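Long-range contacts in CYTH domain-containing protein (Pyrococcus horikoshii, PDB 2EEN), which is of unknown function but, as a CYTH-domain protein, probably binds a phosphate-bearing substrate together with metal ions, like the triphosphatases and class IV adenylyl cyclases of that superfamily: residues 5-10 with 133-138; 16-21 with 158-163; 109-114 with 121-126. All blocks are in the same frame, centred on the assembly; numbering follows the deposited sequence.

Contact 1 (5-10 with 133-138); sequences ELKGYA and FIEIET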
loop_
_atom_site.group_PDB
_atom_site.type_symbol
_atom_site.label_atom_id
_atom_site.label_comp_id
_atom_site.label_asym_id
_atom_site.label_seq_id
_atom_site.Cartn_x
_atom_site.Cartn_y
_atom_site.Cartn_z
ATOM N N GLU A 5 -6.259 -6.760 -21.642
ATOM C CA GLU A 5 -7.235 -5.707 -21.831
ATOM C C GLU A 5 -7.040 -4.950 -23.130
ATOM O O GLU A 5 -5.912 -4.650 -23.535
ATOM C CB GLU A 5 -7.194 -4.729 -20.651
ATOM C CG GLU A 5 -8.159 -3.554 -20.789
ATOM C CD GLU A 5 -8.349 -2.786 -19.490
ATOM O OE1 GLU A 5 -9.027 -3.310 -18.579
ATOM O OE2 GLU A 5 -7.816 -1.661 -19.377
ATOM N N LEU A 6 -8.160 -4.667 -23.779
ATOM C CA LEU A 6 -8.190 -3.912 -25.020
ATOM C C LEU A 6 -9.186 -2.784 -24.832
ATOM O O LEU A 6 -10.180 -2.932 -24.121
ATOM C CB LEU A 6 -8.651 -4.780 -26.193
ATOM C CG LEU A 6 -7.744 -5.887 -26.709
ATOM C CD1 LEU A 6 -8.408 -6.531 -27.920
ATOM C CD2 LEU A 6 -6.394 -5.314 -27.089
ATOM N N LYS A 7 -8.920 -1.656 -25.476
ATOM C CA LYS A 7 -9.797 -0.505 -25.379
ATOM C C LYS A 7 -10.011 0.103 -26.750
ATOM O O LYS A 7 -9.102 0.120 -27.581
ATOM C CB LYS A 7 -9.190 0.544 -24.442
ATOM C CG LYS A 7 -9.967 1.857 -24.382
ATOM C CD LYS A 7 -9.522 2.726 -23.204
ATOM C CE LYS A 7 -8.116 3.278 -23.386
ATOM N NZ LYS A 7 -7.682 4.036 -22.168
ATOM N N GLY A 8 -11.218 0.600 -26.978
ATOM C CA GLY A 8 -11.538 1.236 -28.237
ATOM C C GLY A 8 -12.385 2.467 -27.997
ATOM O O GLY A 8 -12.996 2.613 -26.938
ATOM N N TYR A 9 -12.401 3.379 -28.960
ATOM C CA TYR A 9 -13.226 4.566 -28.826
ATOM C C TYR A 9 -14.648 4.103 -29.078
ATOM O O TYR A 9 -14.869 3.187 -29.873
ATOM C CB TYR A 9 -12.825 5.635 -29.850
ATOM C CG TYR A 9 -11.518 6.305 -29.521
ATOM C CD1 TYR A 9 -10.304 5.656 -29.742
ATOM C CD2 TYR A 9 -11.493 7.569 -28.937
ATOM C CE1 TYR A 9 -9.098 6.246 -29.387
ATOM C CE2 TYR A 9 -10.291 8.167 -28.575
ATOM C CZ TYR A 9 -9.100 7.500 -28.802
ATOM O OH TYR A 9 -7.908 8.075 -28.427
ATOM N N ALA A 10 -15.609 4.718 -28.401
ATOM C CA ALA A 10 -17.001 4.329 -28.565
ATOM C C ALA A 10 -17.930 5.507 -28.826
ATOM O O ALA A 10 -17.488 6.645 -29.007
ATOM C CB ALA A 10 -17.473 3.545 -27.333
ATOM N N PHE A 133 -15.655 5.367 -24.333
ATOM C CA PHE A 133 -14.738 4.296 -24.699
ATOM C C PHE A 133 -15.379 2.978 -24.311
ATOM O O PHE A 133 -16.351 2.939 -23.553
ATOM C CB PHE A 133 -13.414 4.391 -23.943
ATOM C CG PHE A 133 -12.585 5.578 -24.313
ATOM C CD1 PHE A 133 -12.938 6.844 -23.867
ATOM C CD2 PHE A 133 -11.450 5.428 -25.096
ATOM C CE1 PHE A 133 -12.170 7.954 -24.201
ATOM C CE2 PHE A 133 -10.668 6.536 -25.439
ATOM C CZ PHE A 133 -11.031 7.800 -24.985
ATOM N N ILE A 134 -14.824 1.902 -24.846
ATOM C CA ILE A 134 -15.294 0.574 -24.517
ATOM C C ILE A 134 -14.059 -0.266 -24.247
ATOM O O ILE A 134 -13.082 -0.235 -25.001
ATOM C CB ILE A 134 -16.130 -0.055 -25.652
ATOM C CG1 ILE A 134 -16.590 -1.453 -25.216
ATOM C CG2 ILE A 134 -15.322 -0.113 -26.946
ATOM C CD1 ILE A 134 -17.637 -2.063 -26.109
ATOM N N GLU A 135 -14.086 -0.989 -23.138
ATOM C CA GLU A 135 -12.968 -1.837 -22.785
ATOM C C GLU A 135 -13.467 -3.257 -22.663
ATOM O O GLU A 135 -14.657 -3.490 -22.444
ATOM C CB GLU A 135 -12.340 -1.390 -21.462
ATOM C CG GLU A 135 -11.483 -0.133 -21.583
ATOM C CD GLU A 135 -10.716 0.194 -20.309
ATOM O OE1 GLU A 135 -10.387 -0.741 -19.548
ATOM O OE2 GLU A 135 -10.420 1.385 -20.075
ATOM N N ILE A 136 -12.554 -4.196 -22.853
ATOM C CA ILE A 136 -12.865 -5.608 -22.717
ATOM C C ILE A 136 -11.657 -6.255 -22.059
ATOM O O ILE A 136 -10.508 -5.885 -22.331
ATOM C CB ILE A 136 -13.181 -6.271 -24.081
ATOM C CG1 ILE A 136 -13.712 -7.689 -23.843
ATOM C CG2 ILE A 136 -11.938 -6.279 -24.975
ATOM C CD1 ILE A 136 -14.391 -8.298 -25.063
ATOM N N GLU A 137 -11.909 -7.206 -21.171
ATOM C CA GLU A 137 -10.827 -7.868 -20.466
ATOM C C GLU A 137 -11.123 -9.312 -20.125
ATOM O O GLU A 137 -12.282 -9.720 -20.009
ATOM C CB GLU A 137 -10.522 -7.131 -19.166
ATOM C CG GLU A 137 -11.752 -6.960 -18.288
ATOM C CD GLU A 137 -11.413 -6.820 -16.820
ATOM O OE1 GLU A 137 -11.126 -7.852 -16.176
ATOM O OE2 GLU A 137 -11.434 -5.682 -16.309
ATOM N N THR A 138 -10.050 -10.073 -19.957
ATOM C CA THR A 138 -10.134 -11.473 -19.581
ATOM C C THR A 138 -8.783 -11.856 -19.004
ATOM O O THR A 138 -7.761 -11.269 -19.364
ATOM C CB THR A 138 -10.446 -12.379 -20.784
ATOM O OG1 THR A 138 -10.702 -13.713 -20.315
ATOM C CG2 THR A 138 -9.270 -12.405 -21.758
#
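Phe133 lays the CE2 corner of its ring over one face of Tyr9, toward the rim, with Phe133 CE2 3.6 Å from Tyr9 CE2. The two side chains run alongside each other in the same direction, but their ring planes meet obliquely at 40°. Tyr9 OH is bonded beyond the pair, to Glu166. Lys7, with CG anti to the backbone N and extended as far as CD, sets Lys7 CD 3.8 Å from Phe133 CD2; the bend at the third torsion (69°) then directs NZ to the carbonyl of Arg168 and a cation-pi contact with Tyr170. Glu135 runs beside that lysine, its OE2 4.3 Å from Lys7 NZ, too far for a salt bridge. Underneath, antiparallel strands pair Leu6 with Ile136 and Gly8 with Ile134 through four backbone bonds, the shortest from Gly8 N to Ile134 O at 2.8 Å. On the face of Leu6, Leu6 CB meets Ile136 CG2 at 3.8 Å, and Ile134 CG2 rests against the carbonyl of Gly8, under helix 146-160. On the face of Lys7, Glu5 reaches across with CG anti to the backbone N (178°), bringing Glu5 OE2 within 2.7 Å of Glu135 OE1. An alanine in place of Glu5 would remove one of the two facing carboxylates, probably weakening any cation site the pair may form. Residues 3 to 7 follow the ExExK pattern of CYTH proteins, whose glutamates bind metal and whose lysine meets phosphate in relatives. The crowding of like charges, with Lys76 near both in long, weak ion pairs, would probably raise the affinity of one carboxylate for a proton, or of the pair for a metal ion, consistent with such a role here.

Contact 2 (16-21 with 158-163); sequences EKVRET and RELGVE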
loop_
_atom_site.group_PDB
_atom_site.type_symbol
_atom_site.label_atom_id
_atom_site.label_comp_id
_atom_site.label_asym_id
_atom_site.label_seq_id
_atom_site.Cartn_x
_atom_site.Cartn_y
_atom_site.Cartn_z
ATOM N N GLU A 16 -25.243 1.247 -27.083
ATOM C CA GLU A 16 -26.555 0.622 -27.194
ATOM C C GLU A 16 -26.481 -0.831 -27.627
ATOM O O GLU A 16 -27.229 -1.669 -27.121
ATOM C CB GLU A 16 -27.439 1.384 -28.182
ATOM C CG GLU A 16 -28.674 1.993 -27.543
ATOM C CD GLU A 16 -29.502 0.979 -26.773
ATOM O OE1 GLU A 16 -29.958 -0.015 -27.379
ATOM O OE2 GLU A 16 -29.702 1.178 -25.556
ATOM N N LYS A 17 -25.585 -1.125 -28.566
ATOM C CA LYS A 17 -25.435 -2.485 -29.067
ATOM C C LYS A 17 -25.010 -3.405 -27.932
ATOM O O LYS A 17 -25.478 -4.537 -27.824
ATOM C CB LYS A 17 -24.416 -2.522 -30.210
ATOM C CG LYS A 17 -24.387 -3.846 -30.963
ATOM C CD LYS A 17 -23.623 -3.793 -32.276
ATOM C CE LYS A 17 -23.748 -5.100 -33.047
ATOM N NZ LYS A 17 -22.868 -5.051 -34.245
ATOM N N VAL A 18 -24.138 -2.913 -27.064
ATOM C CA VAL A 18 -23.702 -3.718 -25.938
ATOM C C VAL A 18 -24.869 -3.979 -24.996
ATOM O O VAL A 18 -25.046 -5.097 -24.508
ATOM C CB VAL A 18 -22.572 -3.018 -25.164
ATOM C CG1 VAL A 18 -22.409 -3.642 -23.791
ATOM C CG2 VAL A 18 -21.277 -3.128 -25.951
ATOM N N ARG A 19 -25.672 -2.951 -24.742
ATOM C CA ARG A 19 -26.806 -3.092 -23.836
ATOM C C ARG A 19 -27.834 -4.087 -24.359
ATOM O O ARG A 19 -28.538 -4.733 -23.576
ATOM C CB ARG A 19 -27.474 -1.736 -23.600
ATOM C CG ARG A 19 -26.566 -0.691 -22.977
ATOM C CD ARG A 19 -27.366 0.502 -22.479
ATOM N NE ARG A 19 -26.507 1.582 -22.004
ATOM C CZ ARG A 19 -26.122 2.614 -22.748
ATOM N NH1 ARG A 19 -26.522 2.714 -24.010
ATOM N NH2 ARG A 19 -25.333 3.542 -22.230
ATOM N N GLU A 20 -27.909 -4.213 -25.679
ATOM C CA GLU A 20 -28.851 -5.129 -26.320
ATOM C C GLU A 20 -28.211 -6.468 -26.694
ATOM O O GLU A 20 -28.852 -7.317 -27.315
ATOM C CB GLU A 20 -29.434 -4.470 -27.574
ATOM C CG GLU A 20 -30.266 -3.221 -27.299
ATOM C CD GLU A 20 -31.640 -3.541 -26.732
ATOM O OE1 GLU A 20 -31.719 -4.315 -25.755
ATOM O OE2 GLU A 20 -32.643 -3.011 -27.260
ATOM N N THR A 21 -26.955 -6.670 -26.314
ATOM C CA THR A 21 -26.270 -7.915 -26.646
ATOM C C THR A 21 -25.812 -8.688 -25.420
ATOM O O THR A 21 -25.775 -9.920 -25.424
ATOM C CB THR A 21 -25.018 -7.657 -27.507
ATOM O OG1 THR A 21 -25.392 -6.996 -28.719
ATOM C CG2 THR A 21 -24.319 -8.969 -27.835
ATOM N N ARG A 158 -14.724 -5.705 -32.290
ATOM C CA ARG A 158 -14.959 -5.337 -33.680
ATOM C C ARG A 158 -16.352 -5.776 -34.116
ATOM O O ARG A 158 -17.003 -5.103 -34.919
ATOM C CB ARG A 158 -13.877 -5.937 -34.584
ATOM C CG ARG A 158 -12.565 -5.166 -34.508
ATOM C CD ARG A 158 -11.556 -5.608 -35.551
ATOM N NE ARG A 158 -10.465 -4.643 -35.633
ATOM C CZ ARG A 158 -10.585 -3.428 -36.163
ATOM N NH1 ARG A 158 -11.746 -3.029 -36.668
ATOM N NH2 ARG A 158 -9.549 -2.601 -36.166
ATOM N N GLU A 159 -16.828 -6.887 -33.564
ATOM C CA GLU A 159 -18.158 -7.370 -33.906
ATOM C C GLU A 159 -19.236 -6.454 -33.334
ATOM O O GLU A 159 -20.398 -6.518 -33.744
ATOM C CB GLU A 159 -18.357 -8.794 -33.396
ATOM C CG GLU A 159 -17.524 -9.823 -34.142
ATOM C CD GLU A 159 -18.047 -10.187 -35.536
ATOM O OE1 GLU A 159 -19.109 -9.688 -35.981
ATOM O OE2 GLU A 159 -17.381 -11.027 -36.174
ATOM N N LEU A 160 -18.847 -5.602 -32.390
ATOM C CA LEU A 160 -19.773 -4.657 -31.775
ATOM C C LEU A 160 -19.735 -3.305 -32.476
ATOM O O LEU A 160 -20.569 -2.438 -32.217
ATOM C CB LEU A 160 -19.431 -4.476 -30.301
ATOM C CG LEU A 160 -19.707 -5.700 -29.430
ATOM C CD1 LEU A 160 -19.078 -5.495 -28.057
ATOM C CD2 LEU A 160 -21.209 -5.931 -29.326
ATOM N N GLY A 161 -18.760 -3.125 -33.357
ATOM C CA GLY A 161 -18.654 -1.876 -34.083
ATOM C C GLY A 161 -17.431 -1.041 -33.761
ATOM O O GLY A 161 -17.252 0.040 -34.324
ATOM N N VAL A 162 -16.583 -1.529 -32.863
ATOM C CA VAL A 162 -15.378 -0.794 -32.496
ATOM C C VAL A 162 -14.388 -0.816 -33.655
ATOM O O VAL A 162 -14.048 -1.881 -34.168
ATOM C CB VAL A 162 -14.714 -1.408 -31.249
ATOM C CG1 VAL A 162 -13.534 -0.558 -30.815
ATOM C CG2 VAL A 162 -15.734 -1.508 -30.124
ATOM N N GLU A 163 -13.921 0.364 -34.055
ATOM C CA GLU A 163 -12.985 0.490 -35.171
ATOM C C GLU A 163 -11.613 1.016 -34.774
ATOM O O GLU A 163 -10.592 0.565 -35.293
ATOM C CB GLU A 163 -13.570 1.415 -36.239
ATOM C CG GLU A 163 -14.830 0.901 -36.896
ATOM C CD GLU A 163 -15.439 1.922 -37.834
ATOM O OE1 GLU A 163 -14.696 2.476 -38.673
ATOM O OE2 GLU A 163 -16.659 2.170 -37.734
#
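Polar bonding across this meeting of two helix ends comes from one long side chain. Lys17 leaves its helix with CG anti to the backbone N (-169°) and stays extended to its tip, where NZ gives a hydrogen bond of 2.9 Å to Glu159 O. The nitrogen lies in the plane of that carbonyl. On the way, Lys17 CD passes the next carbonyl, coming within 3.3 Å of Leu160 O. The carboxylate of Glu159 takes no part, as its OE1 is 6.2 Å from Lys17 NZ.

Apolar contact gathers on the two methyls of Leu160. Leu160 CD1 meets Val18 CG2 at 3.9 Å, crossing it obliquely, while Leu160 CD2 faces the aliphatic start of the lysine, 4.1 Å from Lys17 CG. Leu160 also touches Ile122 and the loop residue Phe22, and Val18 touches Ile122, Leu124 and Ile134, so both side chains pack the helix ends on the sheet.

Bonds inside each segment shape the two ends. Thr21 OG1 turns back to Lys17 O at 2.6 Å, approaching from above the carbonyl plane, just past the end of helix 12-19. Gly161 finishes helix 146-160 in a Schellman motif, its positive phi of 114° being one that a side chain would make strained.

The carbonyls of a last helical turn carry partial negative charge, and an ammonium group among them would probably offset part of it, so Lys17 probably joins the two helix ends by charge as well as by its bond.

Contact 3 (109-114 with 121-126); sequences KTREKY and TITLDE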
loop_
_atom_site.group_PDB
_atom_site.type_symbol
_atom_site.label_atom_id
_atom_site.label_comp_id
_atom_site.label_asym_id
_atom_site.label_seq_id
_atom_site.Cartn_x
_atom_site.Cartn_y
_atom_site.Cartn_z
ATOM N N LYS A 109 -14.673 8.828 -14.277
ATOM C CA LYS A 109 -15.496 8.230 -15.311
ATOM C C LYS A 109 -16.611 7.385 -14.723
ATOM O O LYS A 109 -16.639 7.110 -13.523
ATOM C CB LYS A 109 -14.640 7.330 -16.206
ATOM C CG LYS A 109 -14.114 6.086 -15.471
ATOM C CD LYS A 109 -13.388 5.124 -16.417
ATOM C CE LYS A 109 -12.936 3.865 -15.687
ATOM N NZ LYS A 109 -11.853 4.139 -14.694
ATOM N N THR A 110 -17.547 7.001 -15.582
ATOM C CA THR A 110 -18.608 6.104 -15.166
ATOM C C THR A 110 -18.297 4.863 -15.987
ATOM O O THR A 110 -17.744 4.963 -17.085
ATOM C CB THR A 110 -20.023 6.634 -15.486
ATOM O OG1 THR A 110 -20.170 6.853 -16.890
ATOM C CG2 THR A 110 -20.272 7.926 -14.735
ATOM N N ARG A 111 -18.611 3.698 -15.441
ATOM C CA ARG A 111 -18.318 2.452 -16.127
ATOM C C ARG A 111 -19.476 1.491 -15.955
ATOM O O ARG A 111 -19.850 1.153 -14.833
ATOM C CB ARG A 111 -17.011 1.868 -15.586
ATOM C CG ARG A 111 -16.748 0.409 -15.962
ATOM C CD ARG A 111 -15.318 -0.004 -15.627
ATOM N NE ARG A 111 -14.355 0.577 -16.565
ATOM C CZ ARG A 111 -13.034 0.479 -16.451
ATOM N NH1 ARG A 111 -12.491 -0.177 -15.430
ATOM N NH2 ARG A 111 -12.249 1.030 -17.371
ATOM N N GLU A 112 -20.054 1.072 -17.074
ATOM C CA GLU A 112 -21.155 0.118 -17.037
ATOM C C GLU A 112 -20.515 -1.202 -17.438
ATOM O O GLU A 112 -19.954 -1.307 -18.525
ATOM C CB GLU A 112 -22.252 0.485 -18.029
ATOM C CG GLU A 112 -23.153 1.628 -17.587
ATOM C CD GLU A 112 -24.174 2.007 -18.649
ATOM O OE1 GLU A 112 -24.676 1.102 -19.349
ATOM O OE2 GLU A 112 -24.486 3.209 -18.779
ATOM N N LYS A 113 -20.598 -2.198 -16.561
ATOM C CA LYS A 113 -20.000 -3.504 -16.820
ATOM C C LYS A 113 -21.010 -4.493 -17.374
ATOM O O LYS A 113 -22.143 -4.569 -16.897
ATOM C CB LYS A 113 -19.409 -4.081 -15.535
ATOM C CG LYS A 113 -18.227 -3.324 -14.963
ATOM C CD LYS A 113 -17.676 -4.079 -13.759
ATOM C CE LYS A 113 -16.469 -3.393 -13.148
ATOM N NZ LYS A 113 -15.981 -4.152 -11.964
ATOM N N TYR A 114 -20.576 -5.252 -18.374
ATOM C CA TYR A 114 -21.409 -6.251 -19.028
ATOM C C TYR A 114 -20.719 -7.598 -19.102
ATOM O O TYR A 114 -19.522 -7.686 -19.354
ATOM C CB TYR A 114 -21.763 -5.792 -20.447
ATOM C CG TYR A 114 -22.683 -4.610 -20.448
ATOM C CD1 TYR A 114 -22.188 -3.319 -20.245
ATOM C CD2 TYR A 114 -24.065 -4.783 -20.548
ATOM C CE1 TYR A 114 -23.045 -2.237 -20.131
ATOM C CE2 TYR A 114 -24.930 -3.701 -20.431
ATOM C CZ TYR A 114 -24.410 -2.432 -20.220
ATOM O OH TYR A 114 -25.260 -1.359 -20.069
ATOM N N THR A 121 -15.338 -9.680 -19.638
ATOM C CA THR A 121 -16.221 -8.573 -19.326
ATOM C C THR A 121 -15.969 -7.362 -20.216
ATOM O O THR A 121 -14.836 -7.081 -20.590
ATOM C CB THR A 121 -16.036 -8.137 -17.852
ATOM O OG1 THR A 121 -16.231 -9.269 -16.997
ATOM C CG2 THR A 121 -17.037 -7.049 -17.478
ATOM N N ILE A 122 -17.041 -6.654 -20.541
ATOM C CA ILE A 122 -16.954 -5.446 -21.350
ATOM C C ILE A 122 -17.408 -4.272 -20.502
ATOM O O ILE A 122 -18.345 -4.392 -19.718
ATOM C CB ILE A 122 -17.870 -5.535 -22.588
ATOM C CG1 ILE A 122 -17.107 -6.176 -23.741
ATOM C CG2 ILE A 122 -18.387 -4.142 -22.981
ATOM C CD1 ILE A 122 -17.983 -6.475 -24.928
ATOM N N THR A 123 -16.747 -3.132 -20.648
ATOM C CA THR A 123 -17.175 -1.969 -19.897
ATOM C C THR A 123 -17.416 -0.801 -20.828
ATOM O O THR A 123 -16.665 -0.588 -21.782
ATOM C CB THR A 123 -16.142 -1.563 -18.828
ATOM O OG1 THR A 123 -14.895 -1.226 -19.454
ATOM C CG2 THR A 123 -15.926 -2.709 -17.863
ATOM N N LEU A 124 -18.493 -0.072 -20.572
ATOM C CA LEU A 124 -18.810 1.105 -21.366
ATOM C C LEU A 124 -18.361 2.244 -20.471
ATOM O O LEU A 124 -18.918 2.452 -19.395
ATOM C CB LEU A 124 -20.309 1.202 -21.632
ATOM C CG LEU A 124 -20.936 -0.015 -22.310
ATOM C CD1 LEU A 124 -22.380 0.316 -22.647
ATOM C CD2 LEU A 124 -20.147 -0.391 -23.563
ATOM N N ASP A 125 -17.335 2.964 -20.915
ATOM C CA ASP A 125 -16.778 4.057 -20.127
ATOM C C ASP A 125 -17.108 5.443 -20.652
ATOM O O ASP A 125 -16.973 5.712 -21.836
ATOM C CB ASP A 125 -15.252 3.947 -20.066
ATOM C CG ASP A 125 -14.769 2.668 -19.422
ATOM O OD1 ASP A 125 -15.577 1.952 -18.786
ATOM O OD2 ASP A 125 -13.560 2.387 -19.546
ATOM N N GLU A 126 -17.547 6.320 -19.754
ATOM C CA GLU A 126 -17.824 7.714 -20.102
ATOM C C GLU A 126 -16.793 8.439 -19.254
ATOM O O GLU A 126 -16.988 8.617 -18.056
ATOM C CB GLU A 126 -19.232 8.124 -19.674
ATOM C CG GLU A 126 -19.584 9.553 -20.039
ATOM C CD GLU A 126 -19.709 9.758 -21.538
ATOM O OE1 GLU A 126 -20.637 9.176 -22.139
ATOM O OE2 GLU A 126 -18.884 10.497 -22.117
HETATM O O HOH W 1 -20.557 4.562 -18.407
#
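The guanidinium of Arg111 has Lys109 CE over one face, 3.3 Å above its plane, and the carboxylate of Asp125 at its edge. Arg111 grips that carboxylate side-on with two nitrogens: NE donates to Asp125 OD1 and NH2 to Asp125 OD2, both at 2.9 Å and almost straight, the second at 175°. Both oxygens lie in the guanidinium plane, but the two planes are tilted by 29°, so the nitrogens come from above the carboxylate. A bend at the third torsion of Arg111 (-74°) turns the group toward its partner. Asp125 is further held by a hydrogen bond of OD2 with Tyr170 OH and a weak one from Thr123 OG1 to OD1, while Thr123 CG2 packs 3.6 Å from Arg111 CD. Such a buried, doubly bonded pair probably keeps both groups charged and fixes the rotation of the guanidinium.

On the other face of the hairpin, the Tyr114 ring has Glu112 OE1 at its edge, in plane, and its OH donates to that oxygen at 2.6 Å. Leu124 crosses the tyrosine at about a right angle, with Leu124 CD1 3.6 Å from Tyr114 CE1. A water bridges Thr110 OG1 and the carbonyl of Leu124, donating to the latter at 2.8 Å.

Six backbone hydrogen bonds pair Thr110 with Glu126, Glu112 with Leu124 and Tyr114 with Ile122 in this antiparallel hairpin. Strand 23-36 flanks 109-114, where Lys109 NZ is bonded to His30 and Lys113 forms a salt bridge with Glu28; strand 131-139 flanks 121-126. Helix 12-19 covers Tyr114 and Leu124 with Val18, and its Arg19 forms a salt bridge with Glu112, while helix 146-160 packs on Ile122.

In the fold
From the N terminus, strand 3-9 runs into helix 12-19, and each has a partner far along the chain. Contact 1 brings the first strand beside 131-139, closing a loop of 122 residues; contact 2 sets the helix end against that of helix 146-160. Because their segments alternate, these two closures cross. Contact 3, in a hairpin with six residues between its segments, is nested inside both loops. Its second strand, 120-127, is the sheet neighbour of 131-139, so contacts 1 and 3 share one continuous antiparallel sheet, joined by probable hydrogen bonds between Glu135 and Thr123 and between Phe133 and Asp125. Contact 2 lies over it, Val162 packing on Ile134 and Gly8.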